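Local coordinates for DUF4785 domain-containing protein (Legionella pneumophila subsp. pneumophila, PDB 4KH9) that binds calcium ions but is otherwise of unknown function, being a three-domain, mainly beta-stranded protein made with a signal sequence, at residues Q207-N212 with G223-S229; S170-Y175 with F261-P266; L281-V287 with H327-F333; S267-V273 with L349-D353. One frame throughout, in Å; residues are numbered along the deposited sequence. Where two conformers were deposited one is given.

Contact 1 (Q207-N212 with G223-S229); sequences QVISLN and GTATLDS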
loop_
_atom_site.group_PDB
_atom_site.type_symbol
_atom_site.label_atom_id
_atom_site.label_comp_id
_atom_site.label_asym_id
_atom_site.label_seq_id
_atom_site.Cartn_x
_atom_site.Cartn_y
_atom_site.Cartn_z
ATOM N N GLN A 207 4.195 8.998 -9.359
ATOM C CA GLN A 207 5.662 9.170 -9.332
ATOM C C GLN A 207 6.324 7.813 -8.969
ATOM O O GLN A 207 5.784 7.044 -8.162
ATOM C CB GLN A 207 6.099 10.306 -8.374
ATOM C CG GLN A 207 5.815 10.093 -6.876
ATOM C CD GLN A 207 4.440 10.530 -6.393
ATOM O OE1 GLN A 207 3.386 10.153 -6.902
ATOM N NE2 GLN A 207 4.417 11.263 -5.316
ATOM N N VAL A 208 7.431 7.491 -9.618
ATOM C CA VAL A 208 8.079 6.196 -9.450
ATOM C C VAL A 208 9.466 6.342 -8.828
ATOM O O VAL A 208 10.263 7.182 -9.239
ATOM C CB VAL A 208 8.162 5.447 -10.821
ATOM C CG1 VAL A 208 9.046 4.197 -10.744
ATOM C CG2 VAL A 208 6.767 5.077 -11.331
ATOM N N ILE A 209 9.756 5.480 -7.849
ATOM C CA ILE A 209 11.085 5.378 -7.256
ATOM C C ILE A 209 11.481 3.907 -7.464
ATOM O O ILE A 209 10.831 3.027 -6.935
ATOM C CB ILE A 209 11.171 5.874 -5.777
ATOM C CG1 ILE A 209 10.846 7.383 -5.656
ATOM C CG2 ILE A 209 12.565 5.568 -5.184
ATOM C CD1 ILE A 209 10.566 7.882 -4.233
ATOM N N SER A 210 12.489 3.638 -8.292
ATOM C CA SER A 210 12.962 2.275 -8.544
ATOM C C SER A 210 13.716 1.725 -7.307
ATOM O O SER A 210 14.274 2.504 -6.538
ATOM C CB SER A 210 13.866 2.256 -9.775
ATOM O OG SER A 210 13.147 2.713 -10.912
ATOM N N LEU A 211 13.607 0.423 -7.038
ATOM C CA LEU A 211 14.324 -0.155 -5.896
ATOM C C LEU A 211 15.601 -0.726 -6.357
ATOM O O LEU A 211 15.601 -1.383 -7.399
ATOM C CB LEU A 211 13.539 -1.281 -5.198
ATOM C CG LEU A 211 12.430 -1.049 -4.237
ATOM C CD1 LEU A 211 12.101 -2.399 -3.591
ATOM C CD2 LEU A 211 12.817 -0.103 -3.105
ATOM N N ASN A 212 16.677 -0.548 -5.578
ATOM C CA ASN A 212 17.981 -1.131 -5.873
ATOM C C ASN A 212 18.024 -2.482 -5.184
ATOM O O ASN A 212 17.904 -2.547 -3.949
ATOM C CB ASN A 212 19.072 -0.181 -5.403
ATOM C CG ASN A 212 18.977 1.188 -6.052
ATOM O OD1 ASN A 212 18.870 2.221 -5.383
ATOM N ND2 ASN A 212 18.960 1.226 -7.367
ATOM N N GLY A 223 15.478 -5.114 -1.329
ATOM C CA GLY A 223 15.492 -3.906 -2.135
ATOM C C GLY A 223 15.521 -2.664 -1.269
ATOM O O GLY A 223 14.884 -2.638 -0.222
ATOM N N THR A 224 16.275 -1.639 -1.675
ATOM C CA THR A 224 16.296 -0.369 -0.956
ATOM C C THR A 224 16.082 0.789 -1.911
ATOM O O THR A 224 16.397 0.681 -3.097
ATOM C CB THR A 224 17.600 -0.126 -0.152
ATOM O OG1 THR A 224 18.702 0.027 -1.045
ATOM C CG2 THR A 224 17.883 -1.195 0.876
ATOM N N ALA A 225 15.589 1.906 -1.362
ATOM C CA ALA A 225 15.428 3.201 -2.007
ATOM C C ALA A 225 15.250 4.267 -0.947
ATOM O O ALA A 225 14.744 3.975 0.139
ATOM C CB ALA A 225 14.220 3.184 -2.950
ATOM N N THR A 226 15.602 5.505 -1.278
ATOM C CA THR A 226 15.402 6.690 -0.445
ATOM C C THR A 226 14.089 7.290 -0.848
ATOM O O THR A 226 13.847 7.491 -2.046
ATOM C CB THR A 226 16.584 7.695 -0.611
ATOM O OG1 THR A 226 17.744 7.038 -0.156
ATOM C CG2 THR A 226 16.398 8.991 0.203
ATOM N N LEU A 227 13.254 7.617 0.134
ATOM C CA LEU A 227 11.961 8.221 -0.163
ATOM C C LEU A 227 12.141 9.714 -0.074
ATOM O O LEU A 227 12.421 10.257 0.999
ATOM C CB LEU A 227 10.872 7.690 0.782
ATOM C CG LEU A 227 10.526 6.209 0.614
ATOM C CD1 LEU A 227 9.918 5.673 1.869
ATOM C CD2 LEU A 227 9.562 5.966 -0.554
ATOM N N ASP A 228 12.116 10.371 -1.230
ATOM C CA ASP A 228 12.416 11.786 -1.232
ATOM C C ASP A 228 11.416 12.562 -2.076
ATOM O O ASP A 228 11.741 13.644 -2.572
ATOM C CB ASP A 228 13.867 12.025 -1.705
ATOM C CG ASP A 228 14.238 11.490 -3.075
ATOM O OD1 ASP A 228 13.335 10.966 -3.784
ATOM O OD2 ASP A 228 15.432 11.589 -3.445
ATOM N N SER A 229 10.188 12.033 -2.213
ATOM C CA SER A 229 9.118 12.754 -2.898
ATOM C C SER A 229 8.744 13.984 -2.059
ATOM O O SER A 229 8.667 13.877 -0.838
ATOM C CB SER A 229 7.918 11.834 -3.093
ATOM O OG SER A 229 6.812 12.529 -3.638
HETATM O O HOH W 1 19.089 2.784 -2.686
#
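The meeting of Q207-N212 with G223-S229 is the splayed open end of a beta hairpin in the central domain, paired by its backbone near the turn and bridged by side chains farther out. N212 and T224 form an antiparallel hydrogen-bonded pair, with N212 N to T224 O at 2.8 Å and T224 N to N212 O at 2.9 Å. On the face carrying these two side chains, a water donates to N212 OD1 and also bonds T224 OG1. The N-to-C directions of the short strand segments make 132°, well off antiparallel; the chains part, and side chains fill the widening gap. L211 lays CD2 against A225 CB at 3.6 Å, while its CD1 lies by the CA of G223. I209 reaches the same A225 CB from farther toward the open end: chi1 of -63° sets CG2 opposite the backbone N, 3.7 Å from A225 CB, and CD1 runs on toward L227 CD2. At the far end, Q207 NE2 gives S229 OG a nearly straight bond of 3.2 Å in its amide plane, while OE1 accepts from K205 N, so both ends of the amide are held. Beyond the pair, I209 and L211 bond through their backbones to strand 196-202, and G223 and A225 to strand 178-186. A hairpin whose strands part toward different neighbours in this way is consistent with the corner of an immunoglobulin-like beta sandwich, the fold of the E-set clan.

Contact 2 (S170-Y175 with F261-P266); sequences SLHYQY and FSYSIP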
loop_
_atom_site.group_PDB
_atom_site.type_symbol
_atom_site.label_atom_id
_atom_site.label_comp_id
_atom_site.label_asym_id
_atom_site.label_seq_id
_atom_site.Cartn_x
_atom_site.Cartn_y
_atom_site.Cartn_z
ATOM N N SER A 170 8.819 -1.083 7.396
ATOM C CA SER A 170 7.919 -0.203 8.141
ATOM C C SER A 170 6.651 0.009 7.345
ATOM O O SER A 170 6.621 -0.248 6.131
ATOM C CB SER A 170 8.606 1.129 8.448
ATOM O OG SER A 170 7.733 2.045 9.083
ATOM N N LEU A 171 5.580 0.441 8.049
ATOM C CA LEU A 171 4.268 0.742 7.458
ATOM C C LEU A 171 4.204 2.175 7.067
ATOM O O LEU A 171 3.408 2.549 6.198
ATOM C CB LEU A 171 3.132 0.449 8.466
ATOM C CG LEU A 171 2.806 -0.994 8.817
ATOM C CD1 LEU A 171 1.780 -1.023 9.912
ATOM C CD2 LEU A 171 2.198 -1.703 7.660
ATOM N N HIS A 172 5.009 3.003 7.759
ATOM C CA HIS A 172 5.008 4.442 7.584
ATOM C C HIS A 172 6.426 4.962 7.469
ATOM O O HIS A 172 7.305 4.571 8.236
ATOM C CB HIS A 172 4.283 5.152 8.755
ATOM C CG HIS A 172 3.080 4.441 9.288
ATOM N ND1 HIS A 172 1.831 4.593 8.705
ATOM C CD2 HIS A 172 2.966 3.622 10.363
ATOM C CE1 HIS A 172 1.007 3.819 9.399
ATOM N NE2 HIS A 172 1.640 3.230 10.425
ATOM N N TYR A 173 6.627 5.867 6.535
ATOM C CA TYR A 173 7.911 6.508 6.285
ATOM C C TYR A 173 7.741 8.006 6.146
ATOM O O TYR A 173 6.635 8.490 5.935
ATOM C CB TYR A 173 8.536 5.949 4.975
ATOM C CG TYR A 173 8.842 4.471 4.959
ATOM C CD1 TYR A 173 10.074 3.992 5.380
ATOM C CD2 TYR A 173 7.896 3.547 4.513
ATOM C CE1 TYR A 173 10.375 2.631 5.335
ATOM C CE2 TYR A 173 8.172 2.181 4.503
ATOM C CZ TYR A 173 9.414 1.732 4.909
ATOM O OH TYR A 173 9.681 0.402 4.867
ATOM N N GLN A 174 8.845 8.736 6.202
ATOM C CA GLN A 174 8.856 10.173 6.002
ATOM C C GLN A 174 9.996 10.549 5.063
ATOM O O GLN A 174 10.852 9.714 4.749
ATOM C CB GLN A 174 8.968 10.937 7.339
ATOM C CG GLN A 174 7.707 10.841 8.183
ATOM C CD GLN A 174 7.535 12.027 9.125
ATOM O OE1 GLN A 174 8.282 12.185 10.095
ATOM N NE2 GLN A 174 6.576 12.908 8.835
ATOM N N TYR A 175 9.986 11.798 4.608
ATOM C CA TYR A 175 10.967 12.362 3.700
ATOM C C TYR A 175 12.404 12.047 4.170
ATOM O O TYR A 175 12.753 12.329 5.301
ATOM C CB TYR A 175 10.756 13.886 3.559
ATOM C CG TYR A 175 11.750 14.527 2.619
ATOM C CD1 TYR A 175 11.529 14.542 1.245
ATOM C CD2 TYR A 175 12.932 15.083 3.097
ATOM C CE1 TYR A 175 12.468 15.083 0.368
ATOM C CE2 TYR A 175 13.876 15.627 2.229
ATOM C CZ TYR A 175 13.641 15.623 0.865
ATOM O OH TYR A 175 14.567 16.164 0.000
ATOM N N PHE A 261 2.211 1.148 1.802
ATOM C CA PHE A 261 2.896 1.813 2.901
ATOM C C PHE A 261 2.494 3.276 2.858
ATOM O O PHE A 261 2.074 3.782 1.813
ATOM C CB PHE A 261 4.431 1.610 2.871
ATOM C CG PHE A 261 5.147 2.179 1.672
ATOM C CD1 PHE A 261 5.349 1.402 0.521
ATOM C CD2 PHE A 261 5.677 3.466 1.711
ATOM C CE1 PHE A 261 6.040 1.915 -0.577
ATOM C CE2 PHE A 261 6.389 3.976 0.623
ATOM C CZ PHE A 261 6.574 3.192 -0.512
ATOM N N SER A 262 2.540 3.925 4.015
ATOM C CA SER A 262 2.175 5.341 4.143
ATOM C C SER A 262 3.423 6.198 4.105
ATOM O O SER A 262 4.473 5.785 4.598
ATOM C CB SER A 262 1.405 5.564 5.447
ATOM O OG SER A 262 1.088 6.932 5.610
ATOM N N TYR A 263 3.304 7.416 3.571
ATOM C CA TYR A 263 4.447 8.331 3.486
ATOM C C TYR A 263 4.029 9.769 3.831
ATOM O O TYR A 263 2.988 10.205 3.361
ATOM C CB TYR A 263 5.053 8.272 2.075
ATOM C CG TYR A 263 6.133 9.296 1.803
ATOM C CD1 TYR A 263 7.423 9.111 2.268
ATOM C CD2 TYR A 263 5.852 10.469 1.098
ATOM C CE1 TYR A 263 8.426 10.041 2.012
ATOM C CE2 TYR A 263 6.854 11.405 0.821
ATOM C CZ TYR A 263 8.142 11.181 1.285
ATOM O OH TYR A 263 9.141 12.083 1.060
ATOM N N SER A 264 4.862 10.525 4.585
ATOM C CA SER A 264 4.531 11.931 4.857
ATOM C C SER A 264 5.772 12.842 4.805
ATOM O O SER A 264 6.907 12.388 4.901
ATOM C CB SER A 264 3.837 12.081 6.209
ATOM O OG SER A 264 4.702 11.783 7.292
ATOM N N ILE A 265 5.527 14.129 4.674
ATOM C CA ILE A 265 6.541 15.173 4.724
ATOM C C ILE A 265 6.551 15.705 6.178
ATOM O O ILE A 265 5.476 15.982 6.710
ATOM C CB ILE A 265 6.248 16.256 3.669
ATOM C CG1 ILE A 265 6.423 15.681 2.238
ATOM C CG2 ILE A 265 7.123 17.498 3.858
ATOM C CD1 ILE A 265 5.359 16.124 1.329
ATOM N N PRO A 266 7.711 15.805 6.850
ATOM C CA PRO A 266 7.712 16.286 8.253
ATOM C C PRO A 266 7.485 17.803 8.295
ATOM O O PRO A 266 8.399 18.574 8.585
ATOM C CB PRO A 266 9.103 15.875 8.748
ATOM C CG PRO A 266 9.971 15.874 7.524
ATOM C CD PRO A 266 9.081 15.459 6.386
#
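Strands 172-174 and 261-264 run parallel, their axes 4.6 Å apart at closest approach and inclined at 25°, with H172 beside S262, Y173 beside Y263 and Q174 beside S264. The backbone bonds zigzag between the chains: S262 N to L171 O, at 2.7 Å and almost straight, then Y173 N to S262 O, S264 N to Y173 O and finally the more bent Y175 N to S264 O. On the face of Y173 and Y263, the Y173 ring turns its edge to the face of F261 in an offset edge-to-face pair, centroids 5.5 Å apart and planes at 84°. Y263 points the same way as Y175 and lies beside it, its OH at the edge of the Y175 ring, 3.4 Å from CD1; that hydroxyl is also bonded to S229 O. Y175 CB in turn rests on P266 CD at 3.6 Å. The other face is polar. Q174 stretches out beyond CG until NE2 donates to S264 OG at 2.7 Å, the acceptor tilted from the amide plane, and the same NE2 bonds V360 O of the C-terminal domain. H172 brings ND1 to 3.4 Å from S262 CB, whose hydroxyl is held by K358. W238 packs against both F261 and Y263 from strand 238-248. A short strand pairing in parallel with the last strand of its domain, after strand 163-168 has joined strand 178-186, is consistent with the split first strand (A and A') of immunoglobulin-like folds.

Contact 3 (L281-V287 with H327-F333); sequences LTFVVTV and HVLQFTF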
loop_
_atom_site.group_PDB
_atom_site.type_symbol
_atom_site.label_atom_id
_atom_site.label_comp_id
_atom_site.label_asym_id
_atom_site.label_seq_id
_atom_site.Cartn_x
_atom_site.Cartn_y
_atom_site.Cartn_z
ATOM N N LEU A 281 -5.603 19.769 34.541
ATOM C CA LEU A 281 -4.362 19.195 34.003
ATOM C C LEU A 281 -4.123 19.717 32.603
ATOM O O LEU A 281 -4.743 19.247 31.649
ATOM C CB LEU A 281 -4.436 17.664 34.020
ATOM C CG LEU A 281 -3.131 16.877 34.018
ATOM C CD1 LEU A 281 -2.030 17.529 34.883
ATOM C CD2 LEU A 281 -3.380 15.458 34.458
ATOM N N THR A 282 -3.242 20.727 32.487
ATOM C CA THR A 282 -2.977 21.395 31.223
ATOM C C THR A 282 -1.499 21.309 30.893
ATOM O O THR A 282 -0.637 21.517 31.758
ATOM C CB THR A 282 -3.478 22.850 31.281
ATOM O OG1 THR A 282 -4.853 22.850 31.641
ATOM C CG2 THR A 282 -3.361 23.565 29.962
ATOM N N PHE A 283 -1.218 20.995 29.620
ATOM C CA PHE A 283 0.138 20.862 29.104
ATOM C C PHE A 283 0.341 21.807 27.959
ATOM O O PHE A 283 -0.626 22.174 27.293
ATOM C CB PHE A 283 0.426 19.416 28.653
ATOM C CG PHE A 283 0.230 18.379 29.725
ATOM C CD1 PHE A 283 -1.026 17.823 29.958
ATOM C CD2 PHE A 283 1.290 17.987 30.537
ATOM C CE1 PHE A 283 -1.222 16.917 30.997
ATOM C CE2 PHE A 283 1.094 17.064 31.567
ATOM C CZ PHE A 283 -0.162 16.537 31.787
ATOM N N VAL A 284 1.593 22.211 27.737
ATOM C CA VAL A 284 1.981 23.091 26.639
ATOM C C VAL A 284 3.126 22.424 25.862
ATOM O O VAL A 284 4.069 21.913 26.461
ATOM C CB VAL A 284 2.328 24.553 27.049
ATOM C CG1 VAL A 284 1.072 25.356 27.373
ATOM C CG2 VAL A 284 3.331 24.621 28.194
ATOM N N VAL A 285 3.026 22.411 24.540
ATOM C CA VAL A 285 4.046 21.801 23.678
ATOM C C VAL A 285 4.514 22.832 22.673
ATOM O O VAL A 285 3.676 23.468 22.028
ATOM C CB VAL A 285 3.556 20.511 22.947
ATOM C CG1 VAL A 285 4.730 19.709 22.366
ATOM C CG2 VAL A 285 2.734 19.623 23.855
ATOM N N THR A 286 5.839 22.943 22.473
ATOM C CA THR A 286 6.405 23.819 21.444
ATOM C C THR A 286 6.360 23.041 20.107
ATOM O O THR A 286 6.615 21.830 20.078
ATOM C CB THR A 286 7.817 24.294 21.846
ATOM O OG1 THR A 286 7.718 25.147 22.983
ATOM C CG2 THR A 286 8.538 25.027 20.732
ATOM N N VAL A 287 6.010 23.733 19.018
ATOM C CA VAL A 287 5.890 23.155 17.677
ATOM C C VAL A 287 6.650 24.039 16.676
ATOM O O VAL A 287 6.477 25.249 16.680
ATOM C CB VAL A 287 4.390 22.984 17.247
ATOM C CG1 VAL A 287 4.254 22.201 15.947
ATOM C CG2 VAL A 287 3.531 22.357 18.341
ATOM N N HIS A 327 5.543 27.750 17.596
ATOM C CA HIS A 327 4.268 27.935 18.291
ATOM C C HIS A 327 4.202 27.123 19.586
ATOM O O HIS A 327 4.958 26.167 19.753
ATOM C CB HIS A 327 3.087 27.512 17.402
ATOM C CG HIS A 327 3.001 28.190 16.074
ATOM N ND1 HIS A 327 2.274 29.345 15.908
ATOM C CD2 HIS A 327 3.502 27.809 14.876
ATOM C CE1 HIS A 327 2.384 29.652 14.625
ATOM N NE2 HIS A 327 3.126 28.763 13.970
ATOM N N VAL A 328 3.301 27.515 20.492
ATOM C CA VAL A 328 3.066 26.797 21.738
ATOM C C VAL A 328 1.601 26.326 21.696
ATOM O O VAL A 328 0.683 27.151 21.568
ATOM C CB VAL A 328 3.417 27.610 23.020
ATOM C CG1 VAL A 328 3.167 26.784 24.276
ATOM C CG2 VAL A 328 4.867 28.101 22.993
ATOM N N LEU A 329 1.399 25.008 21.714
ATOM C CA LEU A 329 0.064 24.414 21.690
ATOM C C LEU A 329 -0.280 23.919 23.075
ATOM O O LEU A 329 0.580 23.391 23.770
ATOM C CB LEU A 329 -0.046 23.282 20.663
ATOM C CG LEU A 329 -0.562 23.662 19.283
ATOM C CD1 LEU A 329 0.339 24.707 18.589
ATOM C CD2 LEU A 329 -0.640 22.440 18.418
ATOM N N GLN A 330 -1.520 24.116 23.473
ATOM C CA GLN A 330 -2.006 23.766 24.784
ATOM C C GLN A 330 -3.073 22.675 24.709
ATOM O O GLN A 330 -3.927 22.724 23.845
ATOM C CB GLN A 330 -2.594 25.044 25.411
ATOM C CG GLN A 330 -2.652 25.025 26.912
ATOM C CD GLN A 330 -3.402 26.218 27.434
ATOM O OE1 GLN A 330 -4.554 26.103 27.856
ATOM N NE2 GLN A 330 -2.795 27.401 27.355
ATOM N N PHE A 331 -3.026 21.692 25.609
ATOM C CA PHE A 331 -4.042 20.643 25.671
ATOM C C PHE A 331 -4.297 20.336 27.126
ATOM O O PHE A 331 -3.401 20.512 27.952
ATOM C CB PHE A 331 -3.685 19.386 24.851
ATOM C CG PHE A 331 -2.474 18.601 25.275
ATOM C CD1 PHE A 331 -1.208 18.933 24.798
ATOM C CD2 PHE A 331 -2.597 17.506 26.125
ATOM C CE1 PHE A 331 -0.085 18.192 25.178
ATOM C CE2 PHE A 331 -1.472 16.780 26.521
ATOM C CZ PHE A 331 -0.227 17.110 26.024
ATOM N N THR A 332 -5.536 19.931 27.440
ATOM C CA THR A 332 -6.015 19.713 28.799
ATOM C C THR A 332 -6.726 18.378 28.968
ATOM O O THR A 332 -7.384 17.909 28.046
ATOM C CB THR A 332 -7.028 20.850 29.152
ATOM O OG1 THR A 332 -6.503 22.120 28.796
ATOM C CG2 THR A 332 -7.435 20.867 30.624
ATOM N N PHE A 333 -6.653 17.823 30.179
ATOM C CA PHE A 333 -7.379 16.622 30.588
ATOM C C PHE A 333 -8.293 16.963 31.765
ATOM O O PHE A 333 -8.023 17.922 32.498
ATOM C CB PHE A 333 -6.436 15.460 30.946
ATOM C CG PHE A 333 -5.521 15.038 29.825
ATOM C CD1 PHE A 333 -5.998 14.283 28.759
ATOM C CD2 PHE A 333 -4.171 15.370 29.846
ATOM C CE1 PHE A 333 -5.136 13.862 27.744
ATOM C CE2 PHE A 333 -3.322 14.951 28.825
ATOM C CZ PHE A 333 -3.816 14.226 27.767
#
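F331 folds its ring across to the neighbouring strand and receives the CB of F283 over one face, the striking feature of an otherwise regular antiparallel pair in the C-terminal domain, a two-sheet sandwich consistent with the immunoglobulin-like E-set fold. With chi1 at 64°, CG of F331 sits between the backbone N and the carbonyl carbon, which carries the ring toward strand 281-289; F283 CB then lies 3.8 Å from the ring centroid, a CH-pi contact. The two phenyl planes are near parallel, at 23°, but slid so far apart that they barely overlap. F333 completes the aromatic cluster differently: it meets F283 rim to rim, planes at 69°, with F283 CE1 in the plane of its ring and 3.5 Å from F333 CD2. These rings, together with V285, V287 and L329, face strands 293-302 and 345-353 across the interior, where L297, L346 and L349 meet them.

Backbone bonds in both directions join F283 with F331, V285 with L329 and V287 with H327; F283 N to F331 O, at 2.8 Å, is almost straight. The opposite face carries T282, V284, T286, V328, Q330 and T332. There Q330 is extended, and its CG lies 3.5 Å from T282 CG2. T282 OG1 finds its stronger partner in P280 O; its bond to T332 OG1 is weak, at 3.4 Å, and either hydroxyl could be the donor.

Contact 4 (S267-V273 with L349-D353); sequences SASLMNV and LRLID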
loop_
_atom_site.group_PDB
_atom_site.type_symbol
_atom_site.label_atom_id
_atom_site.label_comp_id
_atom_site.label_asym_id
_atom_site.label_seq_id
_atom_site.Cartn_x
_atom_site.Cartn_y
_atom_site.Cartn_z
ATOM N N SER A 267 6.248 18.228 7.966
ATOM C CA SER A 267 5.805 19.635 7.838
ATOM C C SER A 267 5.825 20.392 9.163
ATOM O O SER A 267 5.764 21.621 9.160
ATOM C CB SER A 267 4.401 19.678 7.262
ATOM O OG SER A 267 3.548 18.738 7.902
ATOM N N ALA A 268 5.875 19.665 10.292
ATOM C CA ALA A 268 5.920 20.250 11.635
ATOM C C ALA A 268 6.441 19.229 12.630
ATOM O O ALA A 268 6.287 18.016 12.420
ATOM C CB ALA A 268 4.541 20.750 12.056
ATOM N N SER A 269 7.098 19.715 13.691
ATOM C CA SER A 269 7.658 18.853 14.717
ATOM C C SER A 269 7.401 19.383 16.113
ATOM O O SER A 269 7.361 20.589 16.313
ATOM C CB SER A 269 9.165 18.700 14.514
ATOM O OG SER A 269 9.444 18.035 13.294
ATOM N N LEU A 270 7.221 18.471 17.069
ATOM C CA LEU A 270 7.092 18.781 18.500
ATOM C C LEU A 270 8.501 18.861 19.094
ATOM O O LEU A 270 9.349 18.019 18.763
ATOM C CB LEU A 270 6.240 17.739 19.237
ATOM C CG LEU A 270 4.829 17.468 18.712
ATOM C CD1 LEU A 270 4.199 16.327 19.477
ATOM C CD2 LEU A 270 3.946 18.715 18.784
HETATM N N MSE A 271 8.761 19.852 19.968
HETATM C CA MSE A 271 10.109 20.028 20.529
HETATM C C MSE A 271 10.187 19.839 22.054
HETATM O O MSE A 271 11.049 19.105 22.527
HETATM C CB MSE A 271 10.644 21.418 20.175
HETATM C CG MSE A 271 10.790 21.643 18.675
HETATM SE SE MSE A 271 11.178 23.497 18.249
HETATM C CE MSE A 271 12.991 23.646 19.112
ATOM N N ASN A 272 9.345 20.530 22.817
ATOM C CA ASN A 272 9.377 20.488 24.284
ATOM C C ASN A 272 7.979 20.372 24.839
ATOM O O ASN A 272 7.093 21.040 24.326
ATOM C CB ASN A 272 10.038 21.767 24.856
ATOM C CG ASN A 272 11.465 22.021 24.434
ATOM O OD1 ASN A 272 12.425 21.611 25.114
ATOM N ND2 ASN A 272 11.638 22.779 23.351
ATOM N N VAL A 273 7.776 19.569 25.892
ATOM C CA VAL A 273 6.463 19.432 26.517
ATOM C C VAL A 273 6.641 19.682 28.022
ATOM O O VAL A 273 7.606 19.219 28.632
ATOM C CB VAL A 273 5.728 18.099 26.180
ATOM C CG1 VAL A 273 6.569 16.869 26.490
ATOM C CG2 VAL A 273 4.358 18.015 26.845
ATOM N N LEU A 349 2.392 11.476 22.143
ATOM C CA LEU A 349 2.308 12.816 21.593
ATOM C C LEU A 349 2.360 12.692 20.079
ATOM O O LEU A 349 3.408 12.355 19.524
ATOM C CB LEU A 349 3.411 13.730 22.132
ATOM C CG LEU A 349 3.363 14.048 23.618
ATOM C CD1 LEU A 349 4.604 14.777 24.026
ATOM C CD2 LEU A 349 2.120 14.853 23.977
ATOM N N ARG A 350 1.211 12.897 19.425
ATOM C CA ARG A 350 1.054 12.770 17.966
ATOM C C ARG A 350 0.620 14.098 17.336
ATOM O O ARG A 350 -0.270 14.772 17.868
ATOM C CB ARG A 350 0.024 11.675 17.642
ATOM C CG ARG A 350 0.549 10.287 17.993
ATOM C CD ARG A 350 -0.446 9.171 17.781
ATOM N NE ARG A 350 0.108 7.920 18.297
ATOM C CZ ARG A 350 -0.606 6.836 18.573
ATOM N NH1 ARG A 350 -1.920 6.832 18.383
ATOM N NH2 ARG A 350 -0.017 5.755 19.064
ATOM N N LEU A 351 1.243 14.466 16.213
ATOM C CA LEU A 351 0.880 15.686 15.520
ATOM C C LEU A 351 0.433 15.328 14.101
ATOM O O LEU A 351 1.173 14.678 13.369
ATOM C CB LEU A 351 2.043 16.701 15.533
ATOM C CG LEU A 351 1.742 18.082 14.936
ATOM C CD1 LEU A 351 0.858 18.901 15.862
ATOM C CD2 LEU A 351 3.024 18.838 14.710
ATOM N N ILE A 352 -0.811 15.690 13.757
ATOM C CA ILE A 352 -1.421 15.383 12.459
ATOM C C ILE A 352 -1.436 16.631 11.604
ATOM O O ILE A 352 -1.792 17.691 12.098
ATOM C CB ILE A 352 -2.875 14.800 12.614
ATOM C CG1 ILE A 352 -2.873 13.506 13.449
ATOM C CG2 ILE A 352 -3.539 14.525 11.233
ATOM C CD1 ILE A 352 -4.226 13.019 13.932
ATOM N N ASP A 353 -1.142 16.481 10.328
ATOM C CA ASP A 353 -1.250 17.543 9.328
ATOM C C ASP A 353 -2.482 17.222 8.512
ATOM O O ASP A 353 -2.447 16.269 7.748
ATOM C CB ASP A 353 0.025 17.640 8.462
ATOM C CG ASP A 353 0.009 18.680 7.351
ATOM O OD1 ASP A 353 -1.064 19.293 7.112
ATOM O OD2 ASP A 353 1.072 18.918 6.754
#
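The carboxylate of D353, the flat group across S267-V273 and L349-D353, is met by S267 at OD2, on the anti side and 27° out of the carboxylate plane. S267 OG donates this bond, and it is 2.7 Å from D353 OD2. The torsions bring the two together: D353 holds CG anti to its backbone N, chi1 178°, which projects the group toward the facing strand, while OG of S267 sits between its backbone N and carbonyl carbon, chi1 46°, which turns the hydroxyl to meet it. The same OD2 accepts from Y12 OH and Q356 NE2, and OD1 from G355 N and S293 OG. Five bonds thus grip a buried carboxylate, fixing its rotation and probably favouring the charged form.

The rest of the contact is aliphatic. L351 sends CD2 to A268 CB, 3.6 Å away, and the same methyl lies 4.2 Å from CD2 of L270. The other L270 methyl, CD1, reaches the CB of L349 at 3.8 Å, so this leucine bridges two residues of the opposing strand. Farther along, V273 CG1 and L349 CD1 come tip to tip at 3.8 Å.

The strand axes stay 7.9 Å apart at closest approach, a spacing bridged by side chains. Strand 268-278 belongs to the sheet with 281-289 and 325-333, whereas 345-353 lies between 293-302 and 358-368 in the facing sheet. L270 and L351 also touch V287 of strand 281-289, and Y295 of strand 293-302 packs on S267, A268 and D353.

Contacts 1 and 2 belong to the central domain and share its large mixed sheet, their centres about 12 Å apart. Contact 1 is nested in the loop closed by contact 2, and the two touch where L227 CD1 packs on Y173 CB. Contacts 3 and 4 lie in the C-terminal domain, their centres about 11 Å apart, with contact 3 nested inside contact 4; backbone bonds of T286 to M271 and N272 join them in one sheet, and contact 4 ties that sheet to the facing one. Contacts 2 and 4 adjoin in sequence at P266 and S267, their centres about 15 Å apart, so the chain passes directly from one E-set domain into the next.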